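Local atomic coordinates of invasion-associated protein B (Bartonella henselae, PDB entry 3DTD), a protein that is of unknown biochemical function but is probably associated with the invasion of host cells by this bacterium. Residues 90-101 against 114-125. Residues are numbered along the deposited sequence; the frame is centred on the assembly and turned at random.
Sequences LQVDEGKAVIET and PIVFDKNYVAAL
Ile99 CD1 lies over one face of the Tyr121 ring, 3.8 Å from its centroid and 15° off the normal, a CH-pi contact. The two antiparallel sheets are consistent with the beta sandwich of the E-set clan: the hairpin of strands 88-92 and 98-101, linked by a loop that begins with a type II' turn from Val92 to Gly95, faces strand 110-117 of the second sheet and helix 119-127 that follows it. With CG anti to the backbone N (chi1 -153°), the tyrosine ring reaches from the helix to the hairpin, where Tyr121 OH donates a weak hydrogen bond of 3.0 Å to Leu90 O, which lies near the ring plane at its edge. That carbonyl also accepts from Ile99 N, so the phenol joins an existing rung of the hairpin. Val92 CG2 fits among Tyr121 CE1, Ala124 CB and Leu125 CD1, and Ala97 CB meets Ala124 CB at 3.8 Å. Ile99 CD1 also meets the Phe117 ring edge, 3.6 Å from Phe117 CD2, while Leu125 CD2 covers one face of that ring. Leu90 CD2 meets Ile115 CG2, and the Leu90 side chain also packs on Leu131 and Leu133 of strand 130-136. At the far end Thr101 OG1 donates to Pro114 O over 3.1 Å, with a C=O...OG1 angle of 166°.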
loop_
_atom_site.group_PDB
_atom_site.type_symbol
_atom_site.label_atom_id
_atom_site.label_comp_id
_atom_site.label_asym_id
_atom_site.label_seq_id
_atom_site.Cartn_x
_atom_site.Cartn_y
_atom_site.Cartn_z
ATOM N N LEU C 90 -3.164 20.987 41.043
ATOM C CA LEU C 90 -2.561 22.007 40.187
ATOM C C LEU C 90 -1.876 23.076 41.033
ATOM O O LEU C 90 -2.490 23.650 41.933
ATOM C CB LEU C 90 -3.621 22.657 39.291
ATOM C CG LEU C 90 -4.078 21.943 38.012
ATOM C CD1 LEU C 90 -5.130 20.881 38.291
ATOM C CD2 LEU C 90 -4.618 22.959 37.030
ATOM N N GLN C 91 -0.609 23.347 40.734
ATOM C CA GLN C 91 0.173 24.324 41.485
ATOM C C GLN C 91 1.046 25.168 40.561
ATOM O O GLN C 91 1.786 24.633 39.739
ATOM C CB GLN C 91 1.042 23.617 42.533
ATOM C CG GLN C 91 1.777 24.556 43.484
ATOM C CD GLN C 91 2.737 23.835 44.415
ATOM O OE1 GLN C 91 3.182 22.719 44.137
ATOM N NE2 GLN C 91 3.070 24.480 45.524
ATOM N N VAL C 92 0.955 26.488 40.700
ATOM C CA VAL C 92 1.845 27.380 39.966
ATOM C C VAL C 92 3.204 27.386 40.657
ATOM O O VAL C 92 3.358 27.948 41.749
ATOM C CB VAL C 92 1.305 28.819 39.848
ATOM C CG1 VAL C 92 2.108 29.588 38.820
ATOM C CG2 VAL C 92 -0.161 28.819 39.477
ATOM N N ASP C 93 4.166 26.736 40.002
ATOM C CA ASP C 93 5.531 26.551 40.500
ATOM C C ASP C 93 5.564 25.947 41.908
ATOM O O ASP C 93 5.107 24.821 42.103
ATOM C CB ASP C 93 6.346 27.851 40.391
ATOM C CG ASP C 93 6.478 28.340 38.956
ATOM O OD1 ASP C 93 6.930 27.563 38.084
ATOM O OD2 ASP C 93 6.133 29.510 38.701
ATOM N N GLU C 94 6.075 26.701 42.879
ATOM C CA GLU C 94 6.213 26.212 44.254
ATOM C C GLU C 94 5.472 27.079 45.270
ATOM O O GLU C 94 5.673 26.940 46.477
ATOM C CB GLU C 94 7.694 26.091 44.635
ATOM C CG GLU C 94 8.434 24.958 43.931
ATOM C CD GLU C 94 9.907 24.885 44.306
ATOM O OE1 GLU C 94 10.226 24.845 45.515
ATOM O OE2 GLU C 94 10.750 24.859 43.383
ATOM N N GLY C 95 4.602 27.957 44.775
ATOM C CA GLY C 95 3.873 28.898 45.622
ATOM C C GLY C 95 2.559 28.382 46.184
ATOM O O GLY C 95 2.259 27.191 46.111
ATOM N N LYS C 96 1.768 29.305 46.722
ATOM C CA LYS C 96 0.552 28.981 47.468
ATOM C C LYS C 96 -0.705 28.849 46.607
ATOM O O LYS C 96 -1.788 28.566 47.131
ATOM C CB LYS C 96 0.314 30.024 48.568
ATOM C CG LYS C 96 1.265 29.932 49.757
ATOM C CD LYS C 96 0.960 31.035 50.757
ATOM C CE LYS C 96 1.828 30.930 51.997
ATOM N NZ LYS C 96 1.538 32.044 52.947
ATOM N N ALA C 97 -0.567 29.060 45.299
ATOM C CA ALA C 97 -1.688 28.881 44.382
ATOM C C ALA C 97 -1.900 27.400 44.085
ATOM O O ALA C 97 -1.341 26.863 43.130
ATOM C CB ALA C 97 -1.480 29.672 43.104
ATOM N N VAL C 98 -2.703 26.749 44.926
ATOM C CA VAL C 98 -2.987 25.321 44.793
ATOM C C VAL C 98 -4.479 25.079 44.532
ATOM O O VAL C 98 -5.339 25.545 45.282
ATOM C CB VAL C 98 -2.483 24.505 46.026
ATOM C CG1 VAL C 98 -2.897 23.043 45.932
ATOM C CG2 VAL C 98 -0.966 24.596 46.152
ATOM N N ILE C 99 -4.763 24.370 43.441
ATOM C CA ILE C 99 -6.111 23.917 43.104
ATOM C C ILE C 99 -6.158 22.390 43.149
ATOM O O ILE C 99 -5.257 21.713 42.651
ATOM C CB ILE C 99 -6.554 24.452 41.708
ATOM C CG1 ILE C 99 -7.191 25.831 41.844
ATOM C CG2 ILE C 99 -7.553 23.513 41.004
ATOM C CD1 ILE C 99 -7.504 26.460 40.513
ATOM N N GLU C 100 -7.199 21.850 43.773
ATOM C CA GLU C 100 -7.431 20.413 43.737
ATOM C C GLU C 100 -8.762 20.109 43.061
ATOM O O GLU C 100 -9.816 20.576 43.495
ATOM C CB GLU C 100 -7.367 19.814 45.139
ATOM C CG GLU C 100 -6.544 18.545 45.195
ATOM C CD GLU C 100 -6.272 18.079 46.607
ATOM O OE1 GLU C 100 -5.083 18.024 46.985
ATOM O OE2 GLU C 100 -7.241 17.770 47.335
ATOM N N THR C 101 -8.692 19.343 41.981
ATOM C CA THR C 101 -9.858 18.987 41.172
ATOM C C THR C 101 -9.710 17.530 40.713
ATOM O O THR C 101 -8.777 16.848 41.126
ATOM C CB THR C 101 -10.068 19.987 39.982
ATOM O OG1 THR C 101 -11.127 19.531 39.128
ATOM C CG2 THR C 101 -8.787 20.164 39.165
ATOM N N PRO C 114 -11.691 19.202 34.298
ATOM C CA PRO C 114 -12.216 20.569 34.255
ATOM C C PRO C 114 -11.509 21.475 35.258
ATOM O O PRO C 114 -11.226 21.058 36.382
ATOM C CB PRO C 114 -13.690 20.405 34.656
ATOM C CG PRO C 114 -13.972 18.956 34.594
ATOM C CD PRO C 114 -12.681 18.259 34.847
ATOM N N ILE C 115 -11.229 22.701 34.836
ATOM C CA ILE C 115 -10.492 23.659 35.651
ATOM C C ILE C 115 -11.181 25.017 35.633
ATOM O O ILE C 115 -11.666 25.460 34.597
ATOM C CB ILE C 115 -9.021 23.799 35.185
ATOM C CG1 ILE C 115 -8.926 23.650 33.661
ATOM C CG2 ILE C 115 -8.162 22.744 35.867
ATOM C CD1 ILE C 115 -7.726 24.282 33.016
ATOM N N VAL C 116 -11.254 25.646 36.804
ATOM C CA VAL C 116 -11.759 27.008 36.952
ATOM C C VAL C 116 -10.729 27.794 37.767
ATOM O O VAL C 116 -10.355 27.382 38.865
ATOM C CB VAL C 116 -13.152 27.045 37.647
ATOM C CG1 VAL C 116 -13.572 28.472 37.960
ATOM C CG2 VAL C 116 -14.216 26.374 36.785
ATOM N N PHE C 117 -10.264 28.913 37.216
ATOM C CA PHE C 117 -9.278 29.760 37.886
ATOM C C PHE C 117 -9.900 31.072 38.359
ATOM O O PHE C 117 -10.468 31.814 37.556
ATOM C CB PHE C 117 -8.108 30.068 36.949
ATOM C CG PHE C 117 -7.422 28.849 36.393
ATOM C CD1 PHE C 117 -7.318 28.661 35.021
ATOM C CD2 PHE C 117 -6.869 27.897 37.236
ATOM C CE1 PHE C 117 -6.675 27.543 34.503
ATOM C CE2 PHE C 117 -6.226 26.777 36.728
ATOM C CZ PHE C 117 -6.128 26.601 35.360
ATOM N N ASP C 118 -9.785 31.358 39.657
ATOM C CA ASP C 118 -10.197 32.661 40.193
ATOM C C ASP C 118 -9.169 33.757 39.885
ATOM O O ASP C 118 -8.076 33.457 39.396
ATOM C CB ASP C 118 -10.526 32.588 41.698
ATOM C CG ASP C 118 -9.391 32.013 42.545
ATOM O OD1 ASP C 118 -8.225 32.442 42.421
ATOM O OD2 ASP C 118 -9.680 31.132 43.378
ATOM N N LYS C 119 -9.522 35.009 40.189
ATOM C CA LYS C 119 -8.682 36.189 39.913
ATOM C C LYS C 119 -7.258 36.066 40.457
ATOM O O LYS C 119 -6.301 36.474 39.795
ATOM C CB LYS C 119 -9.323 37.465 40.477
ATOM C CG LYS C 119 -10.809 37.655 40.170
ATOM C CD LYS C 119 -11.053 38.227 38.779
ATOM C CE LYS C 119 -12.544 38.419 38.526
ATOM N NZ LYS C 119 -12.830 38.914 37.149
ATOM N N ASN C 120 -7.133 35.499 41.656
ATOM C CA ASN C 120 -5.843 35.322 42.313
ATOM C C ASN C 120 -4.984 34.242 41.664
ATOM O O ASN C 120 -3.762 34.384 41.587
ATOM C CB ASN C 120 -6.035 35.023 43.806
ATOM C CG ASN C 120 -6.925 36.045 44.504
ATOM O OD1 ASN C 120 -7.819 35.683 45.270
ATOM N ND2 ASN C 120 -6.687 37.329 44.237
ATOM N N TYR C 121 -5.626 33.172 41.199
ATOM C CA TYR C 121 -4.920 32.080 40.528
ATOM C C TYR C 121 -4.481 32.495 39.127
ATOM O O TYR C 121 -3.398 32.120 38.678
ATOM C CB TYR C 121 -5.783 30.816 40.468
ATOM C CG TYR C 121 -4.978 29.535 40.399
ATOM C CD1 TYR C 121 -4.405 29.107 39.200
ATOM C CD2 TYR C 121 -4.785 28.750 41.530
ATOM C CE1 TYR C 121 -3.670 27.940 39.129
ATOM C CE2 TYR C 121 -4.050 27.576 41.464
ATOM C CZ TYR C 121 -3.494 27.182 40.263
ATOM O OH TYR C 121 -2.767 26.027 40.191
ATOM N N VAL C 122 -5.332 33.264 38.450
ATOM C CA VAL C 122 -5.016 33.870 37.154
ATOM C C VAL C 122 -3.763 34.749 37.249
ATOM O O VAL C 122 -2.862 34.623 36.426
ATOM C CB VAL C 122 -6.230 34.673 36.592
ATOM C CG1 VAL C 122 -5.815 35.571 35.441
ATOM C CG2 VAL C 122 -7.341 33.731 36.147
ATOM N N ALA C 123 -3.705 35.595 38.278
ATOM C CA ALA C 123 -2.535 36.438 38.559
ATOM C C ALA C 123 -1.248 35.638 38.809
ATOM O O ALA C 123 -0.163 36.069 38.414
ATOM C CB ALA C 123 -2.825 37.373 39.734
ATOM N N ALA C 124 -1.381 34.479 39.454
ATOM C CA ALA C 124 -0.256 33.575 39.700
ATOM C C ALA C 124 0.223 32.917 38.413
ATOM O O ALA C 124 1.424 32.744 38.218
ATOM C CB ALA C 124 -0.634 32.517 40.732
ATOM N N LEU C 125 -0.728 32.561 37.549
ATOM C CA LEU C 125 -0.460 32.000 36.220
ATOM C C LEU C 125 0.317 32.968 35.322
ATOM O O LEU C 125 1.194 32.549 34.567
ATOM C CB LEU C 125 -1.780 31.611 35.539
ATOM C CG LEU C 125 -2.344 30.190 35.378
ATOM C CD1 LEU C 125 -1.610 29.095 36.139
ATOM C CD2 LEU C 125 -3.827 30.184 35.703
#